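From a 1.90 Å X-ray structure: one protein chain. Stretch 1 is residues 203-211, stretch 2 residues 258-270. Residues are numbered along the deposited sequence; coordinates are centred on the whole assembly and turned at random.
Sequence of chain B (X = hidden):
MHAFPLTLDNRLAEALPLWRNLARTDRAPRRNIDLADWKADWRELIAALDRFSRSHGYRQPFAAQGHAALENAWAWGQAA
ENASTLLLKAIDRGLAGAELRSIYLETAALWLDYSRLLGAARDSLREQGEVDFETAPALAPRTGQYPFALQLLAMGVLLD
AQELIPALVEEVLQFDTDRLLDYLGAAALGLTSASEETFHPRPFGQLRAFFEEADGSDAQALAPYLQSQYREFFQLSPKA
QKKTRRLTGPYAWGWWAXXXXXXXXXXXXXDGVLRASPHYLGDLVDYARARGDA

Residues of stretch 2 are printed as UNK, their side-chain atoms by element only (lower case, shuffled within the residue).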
# COMPACT_ATOMS: atom_id res chain seq x y z
N PRO B 203 -20.38 4.95 -24.68
CA PRO B 203 -21.41 4.24 -25.44
C PRO B 203 -22.86 4.70 -25.26
O PRO B 203 -23.73 4.27 -26.01
CB PRO B 203 -21.29 2.82 -24.88
CG PRO B 203 -20.95 2.99 -23.43
CD PRO B 203 -20.08 4.28 -23.39
N PHE B 204 -23.13 5.54 -24.27
CA PHE B 204 -24.49 5.69 -23.77
C PHE B 204 -25.51 6.42 -24.66
O PHE B 204 -26.72 6.26 -24.46
CB PHE B 204 -24.46 6.28 -22.36
CG PHE B 204 -23.61 5.49 -21.40
CD1 PHE B 204 -22.43 6.04 -20.90
CD2 PHE B 204 -24.00 4.20 -21.00
CE1 PHE B 204 -21.63 5.30 -20.01
CE2 PHE B 204 -23.22 3.49 -20.09
CZ PHE B 204 -22.05 4.02 -19.62
N GLY B 205 -25.03 7.19 -25.63
CA GLY B 205 -25.91 7.81 -26.63
C GLY B 205 -26.67 6.78 -27.46
O GLY B 205 -27.74 7.08 -27.99
N GLN B 206 -26.13 5.56 -27.54
CA GLN B 206 -26.73 4.45 -28.30
C GLN B 206 -27.97 3.84 -27.62
O GLN B 206 -28.61 2.95 -28.19
CB GLN B 206 -25.68 3.35 -28.59
CG GLN B 206 -24.49 3.85 -29.43
CD GLN B 206 -24.90 4.26 -30.83
OE1 GLN B 206 -24.81 5.44 -31.20
NE2 GLN B 206 -25.40 3.31 -31.60
N LEU B 207 -28.28 4.33 -26.42
CA LEU B 207 -29.52 4.02 -25.70
C LEU B 207 -30.70 4.91 -26.10
O LEU B 207 -31.84 4.66 -25.67
CB LEU B 207 -29.31 4.10 -24.18
CG LEU B 207 -28.33 3.08 -23.56
CD1 LEU B 207 -28.09 3.32 -22.08
CD2 LEU B 207 -28.82 1.66 -23.76
N ARG B 208 -30.42 5.92 -26.92
CA ARG B 208 -31.41 6.92 -27.36
C ARG B 208 -32.67 6.32 -27.93
O ARG B 208 -33.76 6.75 -27.57
CB ARG B 208 -30.79 7.93 -28.34
CG ARG B 208 -31.75 8.99 -28.87
CD ARG B 208 -30.97 10.22 -29.35
NE ARG B 208 -31.67 10.96 -30.39
CZ ARG B 208 -31.51 12.26 -30.65
NH1 ARG B 208 -30.67 13.01 -29.94
NH2 ARG B 208 -32.21 12.82 -31.64
N ALA B 209 -32.53 5.31 -28.78
CA ALA B 209 -33.69 4.61 -29.36
C ALA B 209 -34.55 3.96 -28.28
O ALA B 209 -35.78 4.06 -28.31
CB ALA B 209 -33.24 3.56 -30.37
N PHE B 210 -33.89 3.31 -27.32
CA PHE B 210 -34.60 2.62 -26.24
C PHE B 210 -35.38 3.61 -25.35
O PHE B 210 -36.53 3.36 -24.96
CB PHE B 210 -33.62 1.78 -25.41
CG PHE B 210 -34.20 1.28 -24.12
CD1 PHE B 210 -34.97 0.13 -24.09
CD2 PHE B 210 -33.98 1.97 -22.93
CE1 PHE B 210 -35.50 -0.32 -22.90
CE2 PHE B 210 -34.52 1.51 -21.73
CZ PHE B 210 -35.28 0.36 -21.72
N PHE B 211 -34.74 4.73 -25.01
CA PHE B 211 -35.36 5.71 -24.13
C PHE B 211 -36.55 6.43 -24.78
O PHE B 211 -37.57 6.70 -24.12
CB PHE B 211 -34.32 6.73 -23.68
CG PHE B 211 -33.32 6.19 -22.68
CD1 PHE B 211 -31.98 6.57 -22.76
CD2 PHE B 211 -33.72 5.33 -21.67
CE1 PHE B 211 -31.05 6.11 -21.83
CE2 PHE B 211 -32.80 4.84 -20.74
CZ PHE B 211 -31.46 5.23 -20.82
N UNK B 258 -23.90 -3.38 -16.90
CA UNK B 258 -24.65 -3.17 -15.64
C UNK B 258 -25.90 -2.37 -15.89
O UNK B 258 -26.91 -2.58 -15.23
c UNK B 258 -20.38 -3.23 -12.61
c UNK B 258 -22.65 -3.03 -14.25
c UNK B 258 -23.79 -2.29 -14.72
se UNK B 258 -21.66 -1.85 -13.01
N UNK B 259 -25.82 -1.44 -16.85
CA UNK B 259 -26.97 -0.61 -17.18
C UNK B 259 -28.12 -1.44 -17.80
O UNK B 259 -29.26 -1.34 -17.36
o UNK B 259 -24.20 0.09 -20.67
o UNK B 259 -24.98 -1.55 -19.46
c UNK B 259 -25.06 -0.37 -19.89
c UNK B 259 -26.59 0.60 -18.05
c UNK B 259 -26.29 0.43 -19.56
N UNK B 260 -27.79 -2.26 -18.79
CA UNK B 260 -28.80 -3.13 -19.45
C UNK B 260 -29.39 -4.12 -18.43
O UNK B 260 -30.62 -4.34 -18.38
c UNK B 260 -27.57 -2.93 -21.64
c UNK B 260 -29.27 -4.75 -21.38
c UNK B 260 -28.20 -3.89 -20.66
N UNK B 261 -28.53 -4.73 -17.63
CA UNK B 261 -29.00 -5.69 -16.62
C UNK B 261 -29.93 -5.00 -15.61
O UNK B 261 -31.01 -5.53 -15.31
c UNK B 261 -27.82 -6.39 -15.93
o UNK B 261 -26.88 -6.84 -16.92
N UNK B 262 -29.55 -3.80 -15.13
CA UNK B 262 -30.41 -3.08 -14.17
C UNK B 262 -31.72 -2.66 -14.82
O UNK B 262 -32.79 -2.71 -14.20
c UNK B 262 -29.65 -1.88 -13.57
N UNK B 263 -31.68 -2.27 -16.09
CA UNK B 263 -32.93 -1.93 -16.80
C UNK B 263 -33.89 -3.12 -16.86
O UNK B 263 -35.10 -2.94 -16.78
c UNK B 263 -33.00 1.13 -17.78
c UNK B 263 -32.00 0.05 -18.22
c UNK B 263 -32.64 -1.35 -18.21
c UNK B 263 -31.36 0.40 -19.59
N UNK B 264 -33.36 -4.34 -16.97
CA UNK B 264 -34.18 -5.55 -16.93
C UNK B 264 -34.95 -5.72 -15.61
O UNK B 264 -36.12 -6.13 -15.61
N UNK B 265 -34.30 -5.44 -14.50
CA UNK B 265 -34.97 -5.49 -13.21
C UNK B 265 -36.06 -4.42 -13.14
O UNK B 265 -37.19 -4.68 -12.72
c UNK B 265 -32.92 -6.47 -12.05
c UNK B 265 -33.96 -5.31 -12.04
c UNK B 265 -34.70 -5.26 -10.67
N UNK B 266 -35.71 -3.20 -13.56
CA UNK B 266 -36.62 -2.05 -13.51
C UNK B 266 -37.85 -2.19 -14.40
O UNK B 266 -38.97 -1.80 -14.00
c UNK B 266 -33.93 0.79 -13.41
c UNK B 266 -35.33 -0.09 -11.46
c UNK B 266 -35.84 -0.78 -13.86
c UNK B 266 -34.76 -0.39 -12.86
N UNK B 267 -37.66 -2.74 -15.60
CA UNK B 267 -38.75 -2.91 -16.57
C UNK B 267 -39.50 -4.23 -16.49
O UNK B 267 -40.64 -4.30 -16.93
c UNK B 267 -37.06 -0.52 -18.03
c UNK B 267 -39.01 0.67 -19.58
c UNK B 267 -38.14 -1.27 -18.41
o UNK B 267 -37.77 2.72 -19.57
c UNK B 267 -37.90 1.39 -19.19
c UNK B 267 -36.93 0.81 -18.40
c UNK B 267 -39.12 -0.67 -19.19
c UNK B 267 -38.27 -2.71 -18.00
N UNK B 268 -38.88 -5.26 -15.94
CA UNK B 268 -39.60 -6.52 -15.70
C UNK B 268 -39.86 -7.39 -16.92
O UNK B 268 -40.57 -8.39 -16.85
N UNK B 269 -39.24 -7.02 -18.03
CA UNK B 269 -39.48 -7.71 -19.28
C UNK B 269 -38.80 -9.09 -19.36
O UNK B 269 -37.95 -9.42 -18.54
c UNK B 269 -37.57 -6.44 -20.39
c UNK B 269 -35.62 -5.30 -20.71
c UNK B 269 -37.57 -4.17 -21.63
c UNK B 269 -39.02 -6.83 -20.44
c UNK B 269 -36.51 -7.13 -19.84
c UNK B 269 -35.35 -3.23 -21.80
n UNK B 269 -35.34 -6.46 -20.04
c UNK B 269 -37.02 -5.27 -20.96
c UNK B 269 -36.74 -3.17 -22.06
c UNK B 269 -34.78 -4.29 -21.13
N UNK B 270 -39.22 -9.87 -20.36
CA UNK B 270 -38.57 -11.15 -20.68
C UNK B 270 -37.24 -10.86 -21.36
O UNK B 270 -37.21 -10.42 -22.50
c UNK B 270 -39.48 -11.99 -21.59
o UNK B 270 -37.74 -13.65 -21.57
o UNK B 270 -39.66 -14.22 -22.41
c UNK B 270 -38.92 -13.38 -21.87

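Position 258 carries three carbons and one selenium in an unbranched chain, the selenium lying between the second and third carbons. That is selenomethionine, Met-258; its side chain is out of reach of stretch 1.

Position 259 has three carbons, the last bearing two oxygens: the third side-chain carbon, two beyond CB, is a carboxylate, hence Glu-259. Its chain folds back (chi1 76°, chi2 -66°), so that Glu-259 OE1 accepts a hydrogen bond from the backbone N of position 260 (3.0 Å, N-H...acceptor angle 156°). OE2 lies 3.6 Å from Phe-204 CE2, near the ring plane, where the ring's hydrogens carry slight positive charge; CG lies 4.2 Å from Leu-207 CD1.

Position 260 shows one carbon carrying two more, the fork of Val-260. CB points sideways, and the side chain makes no contact with stretch 1.

At 261 a single carbon bears one oxygen, giving Ser-261; at 262 a lone carbon gives Ala-262. Both are out of reach.

Position 263 has four carbons forked at the second, with chi1 -69° and chi2 163°. Branching beyond CB identifies Leu-263, whose CD1 approaches Phe-210 CE2 at 4.0 Å.

Position 264 has no side-chain atoms and is Gly-264. An ideal CB there would be crowded by Ser-261 O at 3.2 Å.

Position 265 repeats the three-carbon fork at CB, so it is Val-265; 266 repeats the four-carbon fork at the second carbon, so it is Leu-266. Neither reaches stretch 1.

Position 267 has one carbon, then a six-carbon ring bearing an oxygen: Tyr-267. Its CE1 is 3.7 Å from Phe-210 CZ, which lies over the tyrosine face.

Position 268 lacks a side chain. As Gly-268 it leaves the helix with phi 76°, a value that favours glycine, while its N still bonds to Gly-264 O at 2.9 Å.

Position 269 has one carbon followed by fused five- and six-membered rings holding eight carbons and one nitrogen, the indole of Trp-269. Its CH2 comes within 3.1 Å of Phe-210 CE1, a tight approach.

Position 270 has two carbons, the second with two oxygens: Asp-270, out of reach of stretch 1.

The contact works through side-chain packing, with no hydrogen bond across it. Phe-210, covered over 89 Å² of the 328 Å² total, is its centre: its edge meets the Tyr-267 face (centroids 5.3 Å apart, planes at 65°), and it meets the six-membered ring of Trp-269 rim to rim (5.5 Å, 77°). Leu-263 adds an aliphatic contact, while Glu-259 meets Phe-204 and Leu-207.

Stretch 2 (258-270) MEVSALGVLYGWD
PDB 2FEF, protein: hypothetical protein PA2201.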